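Local coordinates for gala protein type 1, 3 or 4 (PDB 4XA9) that probably binds small GTPases and stimulates their GTP hydrolysis, and is built from leucine-rich repeats, at residues A[147-152]-A[171-176]; A[166-171]-A[190-195]. All coordinates share one frame; numbering follows the deposited sequence.

Contact 1: residues A[147-152]-A[171-176]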
ATOM      1  N   PHE A 147       4.182  -0.398  -7.371  1.00 15.90           N
ATOM      2  CA  PHE A 147       5.126   0.595  -6.848  1.00 16.56           C
ATOM      3  C   PHE A 147       6.559   0.345  -7.297  1.00 17.49           C
ATOM      4  O   PHE A 147       7.501   0.712  -6.597  1.00 20.96           O
ATOM      5  CB  PHE A 147       5.086   0.657  -5.313  1.00 16.48           C
ATOM      6  CG  PHE A 147       3.697   0.727  -4.732  1.00 18.15           C
ATOM      7  CD1 PHE A 147       2.867   1.805  -5.002  1.00 20.67           C
ATOM      8  CD2 PHE A 147       3.241  -0.267  -3.883  1.00 22.18           C
ATOM      9  CE1 PHE A 147       1.597   1.878  -4.461  1.00 23.62           C
ATOM     10  CE2 PHE A 147       1.968  -0.201  -3.335  1.00 25.82           C
ATOM     11  CZ  PHE A 147       1.147   0.877  -3.623  1.00 24.05           C
ATOM     12  N   ASN A 148       6.719  -0.286  -8.454  1.00 17.58           N
ATOM     13  CA  ASN A 148       8.020  -0.411  -9.110  1.00 21.05           C
ATOM     14  C   ASN A 148       7.971   0.278 -10.470  1.00 24.61           C
ATOM     15  O   ASN A 148       7.075   0.007 -11.268  1.00 22.55           O
ATOM     16  CB  ASN A 148       8.427  -1.878  -9.298  1.00 18.24           C
ATOM     17  CG  ASN A 148       8.718  -2.584  -7.985  1.00 20.95           C
ATOM     18  OD1 ASN A 148       9.778  -2.393  -7.383  1.00 19.52           O
ATOM     19  ND2 ASN A 148       7.787  -3.425  -7.546  1.00 19.12           N
ATOM     20  N   SER A 149       8.926   1.157 -10.743  1.00 24.23           N
ATOM     21  CA  SER A 149       8.932   1.861 -12.027  1.00 24.40           C
ATOM     22  C   SER A 149       9.363   0.926 -13.154  1.00 25.18           C
ATOM     23  O   SER A 149      10.505   0.972 -13.617  1.00 25.50           O
ATOM     24  CB  SER A 149       9.849   3.085 -11.968  1.00 24.18           C
ATOM     25  OG  SER A 149       9.780   3.829 -13.177  1.00 25.33           O
ATOM     26  N   LEU A 150       8.440   0.073 -13.589  1.00 24.48           N
ATOM     27  CA  LEU A 150       8.726  -0.906 -14.631  1.00 21.40           C
ATOM     28  C   LEU A 150       8.794  -0.244 -15.997  1.00 24.97           C
ATOM     29  O   LEU A 150       9.509  -0.709 -16.880  1.00 23.89           O
ATOM     30  CB  LEU A 150       7.659  -2.003 -14.662  1.00 19.18           C
ATOM     31  CG  LEU A 150       7.356  -2.773 -13.376  1.00 18.78           C
ATOM     32  CD1 LEU A 150       6.223  -3.753 -13.623  1.00 19.12           C
ATOM     33  CD2 LEU A 150       8.603  -3.492 -12.874  1.00 19.87           C
ATOM     34  N   GLU A 151       8.019   0.828 -16.161  1.00 23.77           N
ATOM     35  CA  GLU A 151       7.871   1.512 -17.445  1.00 27.70           C
ATOM     36  C   GLU A 151       7.316   0.586 -18.535  1.00 24.70           C
ATOM     37  O   GLU A 151       7.080  -0.598 -18.303  1.00 24.24           O
ATOM     38  CB  GLU A 151       9.212   2.122 -17.878  1.00 31.59           C
ATOM     39  CG  GLU A 151       9.679   3.253 -16.970  1.00 32.15           C
ATOM     40  CD  GLU A 151      11.014   3.854 -17.389  1.00 35.75           C
ATOM     41  OE1 GLU A 151      11.971   3.091 -17.652  1.00 36.90           O
ATOM     42  OE2 GLU A 151      11.102   5.099 -17.456  1.00 37.29           O
ATOM     43  N   ASP A 152       7.086   1.142 -19.720  1.00 24.62           N
ATOM     44  CA  ASP A 152       6.531   0.382 -20.835  1.00 26.42           C
ATOM     45  C   ASP A 152       7.447  -0.760 -21.254  1.00 28.89           C
ATOM     46  O   ASP A 152       6.992  -1.885 -21.458  1.00 31.75           O
ATOM     47  CB  ASP A 152       6.272   1.307 -22.028  1.00 29.17           C
ATOM     48  CG  ASP A 152       5.133   2.272 -21.774  1.00 31.56           C
ATOM     49  OD1 ASP A 152       4.098   1.837 -21.227  1.00 30.28           O
ATOM     50  OD2 ASP A 152       5.277   3.466 -22.100  1.00 33.98           O
ATOM     51  N   ALA A 171       0.744   1.507 -10.326  1.00 18.23           N
ATOM     52  CA  ALA A 171       1.742   2.538 -10.029  1.00 19.54           C
ATOM     53  C   ALA A 171       3.121   2.103 -10.510  1.00 21.67           C
ATOM     54  O   ALA A 171       4.086   2.095  -9.741  1.00 21.66           O
ATOM     55  CB  ALA A 171       1.769   2.857  -8.533  1.00 16.78           C
ATOM     56  N   CYS A 172       3.205   1.734 -11.786  1.00 19.60           N
ATOM     57  CA  CYS A 172       4.447   1.223 -12.352  1.00 20.12           C
ATOM     58  C   CYS A 172       4.925   2.018 -13.565  1.00 19.77           C
ATOM     59  O   CYS A 172       5.747   1.527 -14.344  1.00 21.56           O
ATOM     60  CB  CYS A 172       4.289  -0.254 -12.733  1.00 17.62           C
ATOM     61  SG  CYS A 172       4.146  -1.396 -11.316  1.00 23.59           S
ATOM     62  N   ASP A 173       4.412   3.236 -13.712  1.00 17.96           N
ATOM     63  CA  ASP A 173       4.759   4.115 -14.835  1.00 20.67           C
ATOM     64  C   ASP A 173       4.470   3.473 -16.194  1.00 21.46           C
ATOM     65  O   ASP A 173       5.253   3.602 -17.136  1.00 20.53           O
ATOM     66  CB  ASP A 173       6.233   4.538 -14.753  1.00 24.74           C
ATOM     67  CG  ASP A 173       6.505   5.479 -13.588  1.00 31.76           C
ATOM     68  OD1 ASP A 173       5.648   6.341 -13.308  1.00 31.00           O
ATOM     69  OD2 ASP A 173       7.565   5.348 -12.941  1.00 34.88           O
ATOM     70  N   VAL A 174       3.330   2.796 -16.292  1.00 22.14           N
ATOM     71  CA  VAL A 174       2.907   2.176 -17.541  1.00 22.98           C
ATOM     72  C   VAL A 174       2.009   3.116 -18.345  1.00 26.96           C
ATOM     73  O   VAL A 174       1.039   3.664 -17.812  1.00 26.87           O
ATOM     74  CB  VAL A 174       2.149   0.857 -17.280  1.00 22.65           C
ATOM     75  CG1 VAL A 174       1.610   0.284 -18.577  1.00 25.55           C
ATOM     76  CG2 VAL A 174       3.050  -0.145 -16.584  1.00 20.06           C
ATOM     77  N   SER A 175       2.327   3.309 -19.622  1.00 26.86           N
ATOM     78  CA  SER A 175       1.449   4.082 -20.500  1.00 26.23           C
ATOM     79  C   SER A 175       0.703   3.154 -21.453  1.00 23.63           C
ATOM     80  O   SER A 175       0.751   1.939 -21.298  1.00 22.02           O
ATOM     81  CB  SER A 175       2.243   5.118 -21.298  1.00 29.01           C
ATOM     82  OG  SER A 175       3.043   4.484 -22.283  1.00 33.40           O
ATOM     83  N   ASP A 176       0.035   3.737 -22.448  1.00 22.60           N
ATOM     84  CA  ASP A 176      -0.730   2.970 -23.428  1.00 21.40           C
ATOM     85  C   ASP A 176       0.135   1.978 -24.186  1.00 21.84           C
ATOM     86  O   ASP A 176      -0.323   0.894 -24.534  1.00 23.68           O
ATOM     87  CB  ASP A 176      -1.427   3.904 -24.422  1.00 23.22           C
ATOM     88  CG  ASP A 176      -2.599   4.645 -23.806  1.00 29.10           C
ATOM     89  OD1 ASP A 176      -3.363   4.015 -23.047  1.00 28.75           O
ATOM     90  OD2 ASP A 176      -2.762   5.853 -24.087  1.00 29.63           O
TER
HETATM   91  O   HOH W   1       7.084   3.939 -19.966  1.00 37.14           O
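The F147 ring meets the methyl of A171 obliquely, CD1 lying 3.8 Å from CB, and an aromatic side chain of another protein's chain stacks on the same ring. Segments 147-152 and 171-176 lead from strand toward helix in successive turns of a leucine-rich repeat solenoid, their end-to-end directions 12° apart; they run side by side, S149 CA lying 4.5 Å from C172 CA. Two carboxylates, of D173 and D152, and the N148 carboxamide are the other flat groups. On D173, OD2 receives S149 OG at 2.7 Å through its anti lone pair, while OD1 pairs with a basic side chain of the other protein's chain, outside these two segments. In the backbone, E151 N donates to C172 O at 3.0 Å, and L150 packs CD1 on C172 SG at 3.9 Å. N148 turns its amide to the preceding turn, where N125 N and I127 N donate to OD1, an asparagine-ladder pattern; N196 OD1 likewise accepts C172 N and V174 N. D152 grips the N-cap residue S175 of helix 176-184: its CG lies anti to its carbonyl carbon (chi1 -69°), and OD1 takes S175 N at 2.8 Å on the syn side, 22° out of the carboxylate plane. A water accepts D152 N at 2.8 Å.

Contact 2: residues A[166-171]-A[190-195]; sequences ELIASA and LLILGK
E166, L167 and I168 pair in parallel with L190, L191 and I192, the strand axes 4.9 Å apart and inclined by 7°. The donors alternate between the strands, L167 using its N and O to reach the residues on either side of its partner L191, as in a parallel ladder: L167 N donates to L190 O, L167 O receives I192 N, and A169 N continues to I192 O at 2.8 Å. The pairing persists past the strands, where A171 N reaches G194 O at 2.8 Å and G194 N donates to S170 OG at 2.9 Å, a bent bond (135°). That hydroxyl also bonds to the backbone of another protein's chain, so it serves both the repeat and the interface. On the face of E166, I168, L190 and I192, the I168 CD1 methyl sits against two neighbours: L190 CD2 at 3.5 Å, a close methyl-methyl approach, and I192 CD1 at 3.6 Å. I168 and I192 lie side by side, whereas I168 and L190 cross obliquely. On the other face L167 and L191 point the same way, both with CG anti to the backbone N, and L191 CD1 lies 4.0 Å from L167 CB. Beyond them L193 CD2 touches A169 CB at 3.9 Å. This leucine face packs on L182 of helix 176-184, the connection of the beta-alpha-beta unit; in the sheet, strand 142-144 flanks 166-168 and strand 214-216 flanks 190-192.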
ATOM      1  N   GLU A 166      -1.256 -14.310 -13.824  1.00 19.00           N
ATOM      2  CA  GLU A 166      -1.740 -13.161 -13.078  1.00 22.45           C
ATOM      3  C   GLU A 166      -0.641 -12.128 -12.891  1.00 22.12           C
ATOM      4  O   GLU A 166       0.427 -12.430 -12.369  1.00 21.57           O
ATOM      5  CB  GLU A 166      -2.299 -13.608 -11.728  1.00 28.30           C
ATOM      6  CG  GLU A 166      -3.494 -14.536 -11.868  1.00 34.45           C
ATOM      7  CD  GLU A 166      -3.991 -15.069 -10.549  1.00 43.18           C
ATOM      8  OE1 GLU A 166      -3.172 -15.609  -9.775  1.00 47.23           O
ATOM      9  OE2 GLU A 166      -5.205 -14.942 -10.287  1.00 47.80           O
ATOM     10  N   LEU A 167      -0.911 -10.904 -13.326  1.00 19.99           N
ATOM     11  CA  LEU A 167       0.057  -9.829 -13.214  1.00 20.68           C
ATOM     12  C   LEU A 167      -0.566  -8.598 -12.539  1.00 21.75           C
ATOM     13  O   LEU A 167      -1.573  -8.062 -12.998  1.00 20.91           O
ATOM     14  CB  LEU A 167       0.609  -9.472 -14.603  1.00 18.74           C
ATOM     15  CG  LEU A 167       1.626  -8.337 -14.662  1.00 23.45           C
ATOM     16  CD1 LEU A 167       2.823  -8.657 -13.784  1.00 20.53           C
ATOM     17  CD2 LEU A 167       2.066  -8.081 -16.099  1.00 27.61           C
ATOM     18  N   ILE A 168       0.036  -8.175 -11.435  1.00 20.49           N
ATOM     19  CA  ILE A 168      -0.373  -6.972 -10.719  1.00 19.44           C
ATOM     20  C   ILE A 168       0.751  -5.967 -10.871  1.00 20.37           C
ATOM     21  O   ILE A 168       1.878  -6.224 -10.436  1.00 20.16           O
ATOM     22  CB  ILE A 168      -0.633  -7.235  -9.204  1.00 22.10           C
ATOM     23  CG1 ILE A 168      -1.222  -8.627  -8.979  1.00 29.82           C
ATOM     24  CG2 ILE A 168      -1.515  -6.148  -8.579  1.00 17.94           C
ATOM     25  CD1 ILE A 168      -2.606  -8.768  -9.465  1.00 32.77           C
ATOM     26  N   ALA A 169       0.459  -4.828 -11.488  1.00 17.10           N
ATOM     27  CA  ALA A 169       1.493  -3.837 -11.746  1.00 19.21           C
ATOM     28  C   ALA A 169       0.922  -2.421 -11.698  1.00 20.02           C
ATOM     29  O   ALA A 169       0.995  -1.677 -12.679  1.00 16.97           O
ATOM     30  CB  ALA A 169       2.157  -4.106 -13.094  1.00 15.55           C
ATOM     31  N   SER A 170       0.362  -2.057 -10.547  1.00 17.87           N
ATOM     32  CA  SER A 170      -0.212  -0.728 -10.360  1.00 19.91           C
ATOM     33  C   SER A 170       0.857   0.253  -9.891  1.00 19.25           C
ATOM     34  O   SER A 170       1.749  -0.122  -9.137  1.00 18.84           O
ATOM     35  CB  SER A 170      -1.368  -0.769  -9.351  1.00 21.06           C
ATOM     36  OG  SER A 170      -2.446  -1.569  -9.815  1.00 20.77           O
ATOM     37  N   ALA A 171       0.744   1.507 -10.326  1.00 18.23           N
ATOM     38  CA  ALA A 171       1.742   2.538 -10.029  1.00 19.54           C
ATOM     39  C   ALA A 171       3.121   2.103 -10.510  1.00 21.67           C
ATOM     40  O   ALA A 171       4.086   2.095  -9.741  1.00 21.66           O
ATOM     41  CB  ALA A 171       1.769   2.857  -8.533  1.00 16.78           C
ATOM     42  N   LEU A 190      -5.839 -12.503 -15.210  1.00 21.78           N
ATOM     43  CA  LEU A 190      -6.034 -11.411 -14.270  1.00 20.66           C
ATOM     44  C   LEU A 190      -4.939 -10.380 -14.501  1.00 21.54           C
ATOM     45  O   LEU A 190      -3.756 -10.704 -14.492  1.00 24.12           O
ATOM     46  CB  LEU A 190      -6.024 -11.927 -12.823  1.00 25.20           C
ATOM     47  CG  LEU A 190      -6.423 -10.983 -11.684  1.00 26.22           C
ATOM     48  CD1 LEU A 190      -6.988 -11.752 -10.499  1.00 27.76           C
ATOM     49  CD2 LEU A 190      -5.234 -10.183 -11.234  1.00 27.41           C
ATOM     50  N   LEU A 191      -5.338  -9.138 -14.727  1.00 18.62           N
ATOM     51  CA  LEU A 191      -4.379  -8.066 -14.947  1.00 19.96           C
ATOM     52  C   LEU A 191      -4.825  -6.817 -14.201  1.00 19.90           C
ATOM     53  O   LEU A 191      -5.962  -6.365 -14.333  1.00 16.19           O
ATOM     54  CB  LEU A 191      -4.221  -7.785 -16.448  1.00 18.71           C
ATOM     55  CG  LEU A 191      -3.288  -6.664 -16.922  1.00 17.89           C
ATOM     56  CD1 LEU A 191      -1.851  -6.897 -16.469  1.00 16.61           C
ATOM     57  CD2 LEU A 191      -3.363  -6.548 -18.442  1.00 14.46           C
ATOM     58  N   ILE A 192      -3.927  -6.275 -13.390  1.00 20.81           N
ATOM     59  CA  ILE A 192      -4.226  -5.073 -12.632  1.00 18.88           C
ATOM     60  C   ILE A 192      -3.196  -4.009 -12.967  1.00 19.46           C
ATOM     61  O   ILE A 192      -1.996  -4.216 -12.765  1.00 20.75           O
ATOM     62  CB  ILE A 192      -4.240  -5.354 -11.120  1.00 19.86           C
ATOM     63  CG1 ILE A 192      -5.354  -6.359 -10.790  1.00 18.91           C
ATOM     64  CG2 ILE A 192      -4.405  -4.051 -10.330  1.00 17.88           C
ATOM     65  CD1 ILE A 192      -5.511  -6.669  -9.294  1.00 21.97           C
ATOM     66  N   LEU A 193      -3.676  -2.885 -13.493  1.00 16.04           N
ATOM     67  CA  LEU A 193      -2.820  -1.791 -13.935  1.00 18.08           C
ATOM     68  C   LEU A 193      -3.349  -0.447 -13.461  1.00 20.66           C
ATOM     69  O   LEU A 193      -3.488   0.490 -14.253  1.00 21.37           O
ATOM     70  CB  LEU A 193      -2.695  -1.780 -15.464  1.00 17.14           C
ATOM     71  CG  LEU A 193      -1.907  -2.929 -16.104  1.00 20.36           C
ATOM     72  CD1 LEU A 193      -2.086  -2.935 -17.617  1.00 22.15           C
ATOM     73  CD2 LEU A 193      -0.427  -2.827 -15.742  1.00 18.32           C
ATOM     74  N   GLY A 194      -3.636  -0.339 -12.192  1.00 19.61           N
ATOM     75  CA  GLY A 194      -4.113   0.869 -11.606  1.00 18.51           C
ATOM     76  C   GLY A 194      -3.044   1.932 -11.425  1.00 19.53           C
ATOM     77  O   GLY A 194      -1.897   1.637 -11.384  1.00 18.50           O
ATOM     78  N   LYS A 195      -3.535   3.152 -11.373  1.00 18.52           N
ATOM     79  CA  LYS A 195      -2.577   4.275 -11.002  0.53 22.59           C
ATOM     80  C   LYS A 195      -1.411   4.451 -12.008  1.00 18.73           C
ATOM     81  O   LYS A 195      -0.246   4.588 -11.615  1.00 22.10           O
ATOM     82  CB  LYS A 195      -2.108   4.189  -9.619  0.53 25.28           C
ATOM     83  CG  LYS A 195      -1.746   5.450  -8.907  0.53 28.12           C
ATOM     84  CD  LYS A 195      -2.935   6.254  -8.518  0.53 32.53           C
ATOM     85  CE  LYS A 195      -2.531   7.401  -7.639  0.53 35.52           C
ATOM     86  NZ  LYS A 195      -2.921   7.095  -6.246  0.53 35.42           N
TER

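Contacts 1 and 2 have centres about 10 Å apart and share A171, where one run of chain turns from strand-side pairing to the loop before helix 176-184. Along the chain their segments alternate: 147-152, 166-171, 171-176, 190-195. Each joins one solenoid turn to the next, and the two are linked directly by a probable hydrogen bond from F147 N to S170 O (3.0 Å) and by packing of L150 CD1 on A169 CB. Contact 2 belongs to the parallel part of the sheet, contact 1 to the loops leading to helices 151-159 and 176-184. Both also touch the other protein's chain, consistent with a continuous binding surface built from adjacent repeats.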